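Local coordinates for protein Niban 2 (PDB 7CTP), which may suppress apoptosis and promote melanoma cell invasion, and carries a PH domain within a largely helical framework, at residues 42-45 with 46-50; 100-103 with 104-107; 229-232 with 233-236. One frame throughout, in Å; residues are numbered along the deposited sequence.

Contact 1 (42-45 with 46-50); sequences SMRH and EIEGT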
ATOM      1  N   SER A  42      -9.589 -18.836   1.542  1.00 24.91           N
ATOM      2  CA  SER A  42      -8.195 -19.253   1.604  1.00 27.77           C
ATOM      3  C   SER A  42      -8.108 -20.762   1.752  1.00 31.22           C
ATOM      4  O   SER A  42      -7.319 -21.424   1.064  1.00 29.82           O
ATOM      5  CB  SER A  42      -7.477 -18.549   2.756  1.00 28.96           C
ATOM      6  OG  SER A  42      -6.139 -19.020   2.903  1.00 30.69           O
ATOM      7  N   MET A  43      -8.938 -21.330   2.628  1.00 26.29           N
ATOM      8  CA  MET A  43      -8.908 -22.777   2.810  1.00 26.13           C
ATOM      9  C   MET A  43      -9.373 -23.504   1.560  1.00 27.61           C
ATOM     10  O   MET A  43      -8.850 -24.577   1.236  1.00 32.67           O
ATOM     11  CB  MET A  43      -9.756 -23.180   4.010  1.00 23.22           C
ATOM     12  CG  MET A  43      -9.121 -22.780   5.308  1.00 28.34           C
ATOM     13  SD  MET A  43     -10.070 -23.410   6.690  1.00 27.70           S
ATOM     14  CE  MET A  43      -9.754 -25.181   6.539  1.00 29.93           C
ATOM     15  N   ARG A  44     -10.342 -22.941   0.839  1.00 25.05           N
ATOM     16  CA  ARG A  44     -10.779 -23.598  -0.387  1.00 32.04           C
ATOM     17  C   ARG A  44      -9.645 -23.649  -1.401  1.00 37.39           C
ATOM     18  O   ARG A  44      -9.436 -24.678  -2.059  1.00 30.64           O
ATOM     19  CB  ARG A  44     -12.003 -22.902  -0.971  1.00 29.05           C
ATOM     20  CG  ARG A  44     -12.636 -23.680  -2.121  1.00 31.37           C
ATOM     21  CD  ARG A  44     -13.851 -22.964  -2.661  1.00 36.71           C
ATOM     22  NE  ARG A  44     -14.407 -23.636  -3.830  1.00 40.37           N
ATOM     23  CZ  ARG A  44     -15.394 -23.139  -4.568  1.00 45.45           C
ATOM     24  NH1 ARG A  44     -15.927 -21.966  -4.253  1.00 42.05           N
ATOM     25  NH2 ARG A  44     -15.850 -23.813  -5.616  1.00 40.91           N
ATOM     26  N   HIS A  45      -8.875 -22.558  -1.512  1.00 34.99           N
ATOM     27  CA  HIS A  45      -7.742 -22.533  -2.432  1.00 34.55           C
ATOM     28  C   HIS A  45      -6.708 -23.589  -2.060  1.00 38.87           C
ATOM     29  O   HIS A  45      -6.213 -24.321  -2.924  1.00 41.20           O
ATOM     30  CB  HIS A  45      -7.104 -21.142  -2.450  1.00 36.75           C
ATOM     31  CG  HIS A  45      -7.821 -20.159  -3.321  1.00 36.45           C
ATOM     32  ND1 HIS A  45      -8.224 -20.456  -4.605  1.00 46.81           N
ATOM     33  CD2 HIS A  45      -8.208 -18.882  -3.090  1.00 44.74           C
ATOM     34  CE1 HIS A  45      -8.830 -19.405  -5.128  1.00 43.84           C
ATOM     35  NE2 HIS A  45      -8.833 -18.436  -4.230  1.00 50.66           N
ATOM     36  N   GLU A  46      -6.375 -23.688  -0.771  1.00 34.26           N
ATOM     37  CA  GLU A  46      -5.360 -24.643  -0.336  1.00 41.14           C
ATOM     38  C   GLU A  46      -5.834 -26.075  -0.545  1.00 44.50           C
ATOM     39  O   GLU A  46      -5.118 -26.901  -1.126  1.00 43.71           O
ATOM     40  CB  GLU A  46      -5.001 -24.401   1.131  1.00 37.77           C
ATOM     41  CG  GLU A  46      -4.298 -23.072   1.374  1.00 44.61           C
ATOM     42  CD  GLU A  46      -4.146 -22.740   2.848  1.00 52.50           C
ATOM     43  OE1 GLU A  46      -5.099 -22.975   3.617  1.00 55.96           O
ATOM     44  OE2 GLU A  46      -3.072 -22.234   3.235  1.00 60.42           O
ATOM     45  N   ILE A  47      -7.060 -26.373  -0.109  1.00 36.83           N
ATOM     46  CA  ILE A  47      -7.561 -27.744  -0.122  1.00 40.62           C
ATOM     47  C   ILE A  47      -7.793 -28.224  -1.550  1.00 48.30           C
ATOM     48  O   ILE A  47      -7.525 -29.389  -1.882  1.00 41.51           O
ATOM     49  CB  ILE A  47      -8.840 -27.838   0.731  1.00 36.94           C
ATOM     50  CG1 ILE A  47      -8.491 -27.764   2.219  1.00 40.94           C
ATOM     51  CG2 ILE A  47      -9.611 -29.111   0.414  1.00 37.34           C
ATOM     52  CD1 ILE A  47      -9.688 -27.537   3.114  1.00 36.51           C
ATOM     53  N   GLU A  48      -8.292 -27.344  -2.414  1.00 37.20           N
ATOM     54  CA  GLU A  48      -8.494 -27.700  -3.811  1.00 43.82           C
ATOM     55  C   GLU A  48      -7.234 -27.528  -4.649  1.00 51.15           C
ATOM     56  O   GLU A  48      -7.224 -27.933  -5.816  1.00 47.19           O
ATOM     57  CB  GLU A  48      -9.642 -26.871  -4.401  1.00 47.80           C
ATOM     58  CG  GLU A  48     -11.013 -27.229  -3.809  1.00 43.85           C
ATOM     59  CD  GLU A  48     -12.177 -26.550  -4.510  1.00 42.64           C
ATOM     60  OE1 GLU A  48     -13.309 -27.072  -4.415  1.00 59.51           O
ATOM     61  OE2 GLU A  48     -11.971 -25.499  -5.147  1.00 47.64           O
ATOM     62  N   GLY A  49      -6.177 -26.965  -4.076  1.00 45.93           N
ATOM     63  CA  GLY A  49      -4.931 -26.781  -4.796  1.00 53.08           C
ATOM     64  C   GLY A  49      -4.985 -25.741  -5.895  1.00 57.20           C
ATOM     65  O   GLY A  49      -4.267 -25.867  -6.896  1.00 61.52           O
ATOM     66  N   THR A  50      -5.810 -24.706  -5.735  1.00 46.88           N
ATOM     67  CA  THR A  50      -5.999 -23.700  -6.772  1.00 42.20           C
ATOM     68  C   THR A  50      -5.394 -22.348  -6.411  1.00 54.80           C
ATOM     69  O   THR A  50      -5.787 -21.325  -6.979  1.00 54.01           O
ATOM     70  CB  THR A  50      -7.486 -23.542  -7.085  1.00 53.63           C
ATOM     71  OG1 THR A  50      -8.196 -23.208  -5.884  1.00 45.98           O
ATOM     72  CG2 THR A  50      -8.040 -24.837  -7.656  1.00 42.53           C
TER
HETATM   73  O   HOH W   1      -5.906 -20.807   4.721  1.00 41.94           O

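Contact 2 (100-103 with 104-107); sequences YENK and AAYE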
ATOM      1  N   TYR A 100      17.673  12.915  15.857  1.00 40.92           N
ATOM      2  CA  TYR A 100      18.421  13.199  17.075  1.00 46.85           C
ATOM      3  C   TYR A 100      18.852  14.659  17.082  1.00 48.03           C
ATOM      4  O   TYR A 100      18.914  15.303  16.035  1.00 35.11           O
ATOM      5  CB  TYR A 100      19.660  12.307  17.188  1.00 43.31           C
ATOM      6  CG  TYR A 100      19.364  10.830  17.272  1.00 47.61           C
ATOM      7  CD1 TYR A 100      19.172  10.074  16.123  1.00 41.83           C
ATOM      8  CD2 TYR A 100      19.288  10.188  18.502  1.00 45.57           C
ATOM      9  CE1 TYR A 100      18.908   8.720  16.194  1.00 37.85           C
ATOM     10  CE2 TYR A 100      19.023   8.832  18.586  1.00 44.55           C
ATOM     11  CZ  TYR A 100      18.836   8.105  17.426  1.00 46.70           C
ATOM     12  OH  TYR A 100      18.568   6.756  17.490  1.00 37.95           O
ATOM     13  N   GLU A 101      19.173  15.173  18.276  1.00 41.59           N
ATOM     14  CA  GLU A 101      19.605  16.566  18.390  1.00 43.98           C
ATOM     15  C   GLU A 101      20.826  16.829  17.515  1.00 50.78           C
ATOM     16  O   GLU A 101      20.869  17.803  16.754  1.00 52.52           O
ATOM     17  CB  GLU A 101      19.892  16.914  19.854  1.00 52.95           C
ATOM     18  CG  GLU A 101      20.268  18.380  20.084  1.00 55.29           C
ATOM     19  CD  GLU A 101      20.070  18.822  21.524  1.00 69.74           C
ATOM     20  OE1 GLU A 101      19.807  20.021  21.755  1.00 75.63           O
ATOM     21  OE2 GLU A 101      20.184  17.968  22.429  1.00 74.71           O
ATOM     22  N   ASN A 102      21.825  15.958  17.603  1.00 46.89           N
ATOM     23  CA  ASN A 102      22.975  15.986  16.712  1.00 50.19           C
ATOM     24  C   ASN A 102      23.577  14.591  16.718  1.00 43.67           C
ATOM     25  O   ASN A 102      23.121  13.705  17.445  1.00 52.98           O
ATOM     26  CB  ASN A 102      23.993  17.060  17.123  1.00 51.24           C
ATOM     27  CG  ASN A 102      24.243  17.097  18.619  1.00 50.04           C
ATOM     28  OD1 ASN A 102      24.463  16.066  19.255  1.00 50.86           O
ATOM     29  ND2 ASN A 102      24.206  18.295  19.191  1.00 55.12           N
ATOM     30  N   LYS A 103      24.600  14.397  15.886  1.00 42.44           N
ATOM     31  CA  LYS A 103      25.220  13.079  15.791  1.00 53.06           C
ATOM     32  C   LYS A 103      25.998  12.735  17.055  1.00 54.93           C
ATOM     33  O   LYS A 103      26.050  11.565  17.445  1.00 53.78           O
ATOM     34  CB  LYS A 103      26.121  13.010  14.560  1.00 43.36           C
ATOM     35  CG  LYS A 103      26.779  11.655  14.342  1.00 48.69           C
ATOM     36  CD  LYS A 103      27.614  11.659  13.065  1.00 50.04           C
ATOM     37  CE  LYS A 103      27.522  10.326  12.326  1.00 62.81           C
ATOM     38  NZ  LYS A 103      28.722  10.052  11.471  1.00 68.33           N
ATOM     39  N   ALA A 104      26.590  13.736  17.712  1.00 57.26           N
ATOM     40  CA  ALA A 104      27.279  13.485  18.973  1.00 57.70           C
ATOM     41  C   ALA A 104      26.315  12.953  20.025  1.00 63.28           C
ATOM     42  O   ALA A 104      26.658  12.041  20.784  1.00 73.15           O
ATOM     43  CB  ALA A 104      27.975  14.751  19.468  1.00 51.95           C
ATOM     44  N   ALA A 105      25.098  13.503  20.079  1.00 64.19           N
ATOM     45  CA  ALA A 105      24.090  12.964  20.988  1.00 52.79           C
ATOM     46  C   ALA A 105      23.729  11.535  20.607  1.00 65.37           C
ATOM     47  O   ALA A 105      23.483  10.691  21.476  1.00 58.55           O
ATOM     48  CB  ALA A 105      22.847  13.854  21.001  1.00 55.73           C
ATOM     49  N   TYR A 106      23.716  11.239  19.310  1.00 51.50           N
ATOM     50  CA  TYR A 106      23.428   9.880  18.872  1.00 57.40           C
ATOM     51  C   TYR A 106      24.512   8.912  19.330  1.00 49.05           C
ATOM     52  O   TYR A 106      24.216   7.777  19.718  1.00 50.78           O
ATOM     53  CB  TYR A 106      23.276   9.863  17.354  1.00 44.70           C
ATOM     54  CG  TYR A 106      23.296   8.501  16.691  1.00 47.12           C
ATOM     55  CD1 TYR A 106      22.244   7.608  16.839  1.00 40.97           C
ATOM     56  CD2 TYR A 106      24.353   8.136  15.875  1.00 43.98           C
ATOM     57  CE1 TYR A 106      22.260   6.384  16.205  1.00 44.21           C
ATOM     58  CE2 TYR A 106      24.379   6.922  15.244  1.00 42.44           C
ATOM     59  CZ  TYR A 106      23.333   6.045  15.410  1.00 42.21           C
ATOM     60  OH  TYR A 106      23.360   4.824  14.770  1.00 48.66           O
ATOM     61  N   GLU A 107      25.776   9.355  19.314  1.00 63.80           N
ATOM     62  CA  GLU A 107      26.883   8.463  19.651  1.00 62.34           C
ATOM     63  C   GLU A 107      26.886   8.127  21.137  1.00 62.90           C
ATOM     64  O   GLU A 107      27.242   7.008  21.526  1.00 73.01           O
ATOM     65  CB  GLU A 107      28.217   9.095  19.248  1.00 58.23           C
ATOM     66  CG  GLU A 107      28.306   9.583  17.805  1.00 65.51           C
ATOM     67  CD  GLU A 107      28.581   8.483  16.793  1.00 68.95           C
ATOM     68  OE1 GLU A 107      29.246   8.782  15.773  1.00 59.00           O
ATOM     69  OE2 GLU A 107      28.131   7.336  17.004  1.00 67.09           O
TER

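Contact 3 (229-232 with 233-236); sequences CGNE and VQIL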
ATOM      1  N   CYS A 229      -3.520   2.848   3.130  1.00 23.03           N
ATOM      2  CA  CYS A 229      -2.083   2.649   3.213  1.00 24.35           C
ATOM      3  C   CYS A 229      -1.662   2.641   4.672  1.00 23.21           C
ATOM      4  O   CYS A 229      -2.275   3.299   5.516  1.00 22.46           O
ATOM      5  CB  CYS A 229      -1.312   3.745   2.466  1.00 26.28           C
ATOM      6  SG  CYS A 229      -1.985   5.371   2.845  1.00 28.09           S
ATOM      7  N   GLY A 230      -0.580   1.924   4.939  1.00 22.04           N
ATOM      8  CA  GLY A 230      -0.104   1.710   6.286  1.00 19.63           C
ATOM      9  C   GLY A 230      -0.613   0.387   6.826  1.00 20.97           C
ATOM     10  O   GLY A 230      -1.122  -0.470   6.096  1.00 22.85           O
ATOM     11  N   ASN A 231      -0.471   0.225   8.137  1.00 22.78           N
ATOM     12  CA  ASN A 231      -0.958  -0.976   8.800  1.00 20.81           C
ATOM     13  C   ASN A 231      -2.435  -0.813   9.159  1.00 21.50           C
ATOM     14  O   ASN A 231      -3.066   0.209   8.886  1.00 20.07           O
ATOM     15  CB  ASN A 231      -0.096  -1.298  10.024  1.00 21.55           C
ATOM     16  CG  ASN A 231      -0.084  -0.179  11.069  1.00 27.86           C
ATOM     17  OD1 ASN A 231      -1.115   0.410  11.387  1.00 22.33           O
ATOM     18  ND2 ASN A 231       1.101   0.117  11.611  1.00 24.58           N
ATOM     19  N   GLU A 232      -3.000  -1.848   9.780  1.00 20.81           N
ATOM     20  CA  GLU A 232      -4.441  -1.861  10.036  1.00 21.17           C
ATOM     21  C   GLU A 232      -4.879  -0.677  10.893  1.00 18.34           C
ATOM     22  O   GLU A 232      -5.921  -0.056  10.629  1.00 18.60           O
ATOM     23  CB  GLU A 232      -4.840  -3.171  10.718  1.00 22.26           C
ATOM     24  CG  GLU A 232      -4.701  -4.388   9.840  1.00 27.38           C
ATOM     25  CD  GLU A 232      -3.379  -5.083  10.029  1.00 37.19           C
ATOM     26  OE1 GLU A 232      -3.341  -6.325   9.867  1.00 38.03           O
ATOM     27  OE2 GLU A 232      -2.378  -4.400  10.344  1.00 27.53           O
ATOM     28  N   VAL A 233      -4.127  -0.375  11.950  1.00 20.09           N
ATOM     29  CA  VAL A 233      -4.549   0.701  12.848  1.00 20.20           C
ATOM     30  C   VAL A 233      -4.456   2.056  12.146  1.00 20.16           C
ATOM     31  O   VAL A 233      -5.304   2.930  12.349  1.00 19.40           O
ATOM     32  CB  VAL A 233      -3.729   0.675  14.152  1.00 22.83           C
ATOM     33  CG1 VAL A 233      -4.176   1.814  15.073  1.00 23.32           C
ATOM     34  CG2 VAL A 233      -3.907  -0.665  14.867  1.00 23.43           C
ATOM     35  N   GLN A 234      -3.417   2.259  11.330  1.00 18.71           N
ATOM     36  CA  GLN A 234      -3.300   3.512  10.589  1.00 16.69           C
ATOM     37  C   GLN A 234      -4.468   3.678   9.626  1.00 18.97           C
ATOM     38  O   GLN A 234      -5.036   4.774   9.493  1.00 19.48           O
ATOM     39  CB  GLN A 234      -1.973   3.541   9.830  1.00 22.07           C
ATOM     40  CG  GLN A 234      -0.752   3.685  10.738  1.00 19.51           C
ATOM     41  CD  GLN A 234       0.558   3.600   9.967  1.00 19.38           C
ATOM     42  OE1 GLN A 234       0.770   2.674   9.190  1.00 20.71           O
ATOM     43  NE2 GLN A 234       1.449   4.564  10.186  1.00 22.37           N
ATOM     44  N   ILE A 235      -4.843   2.598   8.945  1.00 16.82           N
ATOM     45  CA  ILE A 235      -5.945   2.669   7.992  1.00 18.69           C
ATOM     46  C   ILE A 235      -7.260   2.942   8.707  1.00 19.65           C
ATOM     47  O   ILE A 235      -8.080   3.748   8.247  1.00 17.45           O
ATOM     48  CB  ILE A 235      -6.003   1.378   7.156  1.00 19.58           C
ATOM     49  CG1 ILE A 235      -4.769   1.300   6.241  1.00 21.54           C
ATOM     50  CG2 ILE A 235      -7.326   1.293   6.378  1.00 18.63           C
ATOM     51  CD1 ILE A 235      -4.548  -0.097   5.644  1.00 22.04           C
ATOM     52  N   LEU A 236      -7.492   2.267   9.832  1.00 20.24           N
ATOM     53  CA  LEU A 236      -8.683   2.545  10.629  1.00 19.09           C
ATOM     54  C   LEU A 236      -8.707   3.988  11.105  1.00 21.48           C
ATOM     55  O   LEU A 236      -9.771   4.617  11.152  1.00 19.82           O
ATOM     56  CB  LEU A 236      -8.729   1.610  11.827  1.00 18.71           C
ATOM     57  CG  LEU A 236      -9.421   0.278  11.632  1.00 28.84           C
ATOM     58  CD1 LEU A 236      -9.341  -0.456  12.966  1.00 26.28           C
ATOM     59  CD2 LEU A 236     -10.864   0.522  11.211  1.00 27.97           C
TER
HETATM   60  O   HOH W   2      -1.891  -2.686  12.930  1.00 35.85           O

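Contact 1 (42-45 with 46-50)
His45 and Thr50 meet where helix 10-48 ends. The hydroxyl OG1 of Thr50 reaches the edge of the imidazole, in the ring plane, and lies 3.0 Å from His45 ND1 in a nearly straight hydrogen bond (168°). Thr50 can make it because its OG1 stands between its own backbone N and carbonyl carbon (chi1 57°), facing back toward the ring. The two side chains cross at about a right angle, and the bond probably helps hold the rotation of the imidazole. The backbone beneath closes the same turn as a Schellman motif: Thr50 N donates to His45 O at 2.9 Å, in the carbonyl plane, Gly49 N donates to Glu46 O at 3.1 Å, and Gly49 takes the positive phi (70°) between them.

One turn apart, Arg44 and Glu48 form a loose salt bridge. Arg44 runs extended from CG to NE, and its NE makes a weak hydrogen bond of 3.3 Å to Glu48 OE2, with guanidinium and carboxylate planes strongly inclined to each other. Glu48 OE2 also lies against Arg44 CG, which brings the carboxylate alongside the methylene stem. Ser42 and Glu46 are joined through a water that lies 2.6 Å from Ser42 OG and donates to Glu46 OE1 at 2.6 Å; the other carboxylate oxygen, OE2, pairs with Lys202. Met43 and Ile47 point the same way side by side, Met43 CE resting 4.2 Å from Ile47 CD1.

Helix 260-337 packs against this end of helix 10-48: Met43 touches Ile304 and Arg305, while Arg44 and Glu48 both lean on Ile312. Ser42 instead meets the loop residues Lys202 and Val203, just before helix 204-218.

Contact 2 (100-103 with 104-107)
Asn102 OD1 accepts from Ala105 N at 2.8 Å, with the donor nearly in line with the side-chain carbonyl. The Asn102 side chain folds over the start of the helix because CG sits between its backbone N and carbonyl carbon (chi1 44°), and OD1 also touches the Ala105 methyl, 3.2 Å from CB. Asn102 uses its backbone as well, its O accepting from Tyr106 N at 3.1 Å. Lys103 O accepts from Glu107 N, the next i to i+4 bond of the helix, whereas the charged ends of Lys103 and Glu107 remain beyond salt-bridge distance.

The aromatic half of the contact is an edge-to-face pair. Tyr106 presents its CD1 edge to one face of Tyr100, 3.5 Å from CZ; the ring centroids are 4.9 Å apart and the planes inclined at 60°. Tyr106 CB adds a CH-pi contact over the same ring, 4.2 Å from its centroid and only 17° off the normal. A leucine in place of Tyr100 would probably cost the Tyr106 edge the face it rests on here and leave that ring less firmly held on this side. Tyr106 also meets the ring of Phe88, and Tyr100 pairs through its backbone with Phe88 on strand 84-91.

An asparagine N-cap thus marks the start of helix 103-107, a short helix that follows strand 97-100 of the PH domain's antiparallel sheet after two intervening residues.

Contact 3 (229-232 with 233-236)
The backbone of 229-232 runs extended through Cys229 and Gly230, then turns into helix 232-252, where the first i to i+4 bonds confirm the winding: Ile235 N to Asn231 O at 3.0 Å and Leu236 N to Glu232 O at 2.9 Å. Gly230 adopts a positive phi of 96°, and a beta carbon there would collide with Gln234 OE1, which already lies 3.2 Å from Gly230 CA.

Two reciprocal bonds join Asn231 and Gln234. Asn231 OD1 accepts from Gln234 N at 3.0 Å, the donor approaching close to the direction of the side-chain carbonyl. In return, Gln234 OE1 accepts from Asn231 N at 2.9 Å, this time in the carbonyl plane and on a lone pair. The torsions serve the exchange: Asn231 CG lies between its backbone N and carbonyl carbon (chi1 60°), turning OD1 down onto the first turn, while Gln234 keeps CG beside its own N and extends beyond it, carrying OE1 back to the preceding residues. The side chains cross at about a right angle, with their amide planes 34° apart. Gln234 NE2 is satisfied separately by Asn117 OD1, which helps fix the amide's rotation.

Ile235 packs back over the incoming backbone, CG1 3.3 Å from Cys229 O and CD1 against Gly230 O. It continues onto Phe208 and Ile212 of helix 204-218; Val233 packs on helix 260-337, and Leu236 touches both Phe208 and Phe286 of those helices. A water donates to Glu232 OE2 at 3.1 Å and accepts weakly from Val233 N, bridging the two segments. With Asn231 as N-cap and Gln234 three residues on, the paired bonds define a capping box at the buried start of helix 232-252.

In the fold
The three contacts occur in series along the chain and do not touch. Contacts 2 and 3 both mark helix starts with an asparagine N-cap, though only contact 3 completes a capping box; contact 1 instead marks a helix end. Contact 3 lies innermost, its centre about 10 Å from that of the chain, against about 25 Å for contact 1 and 32 Å for contact 2. Those outer two sit on opposite sides of the chain's centre, their own centres about 52 Å apart. Helix 260-337 touches both contacts 1 and 3, whose nearest atoms are about 15 Å apart. A bound glycerol, probably from crystallisation, lies about 4 Å from the Glu46 side chain.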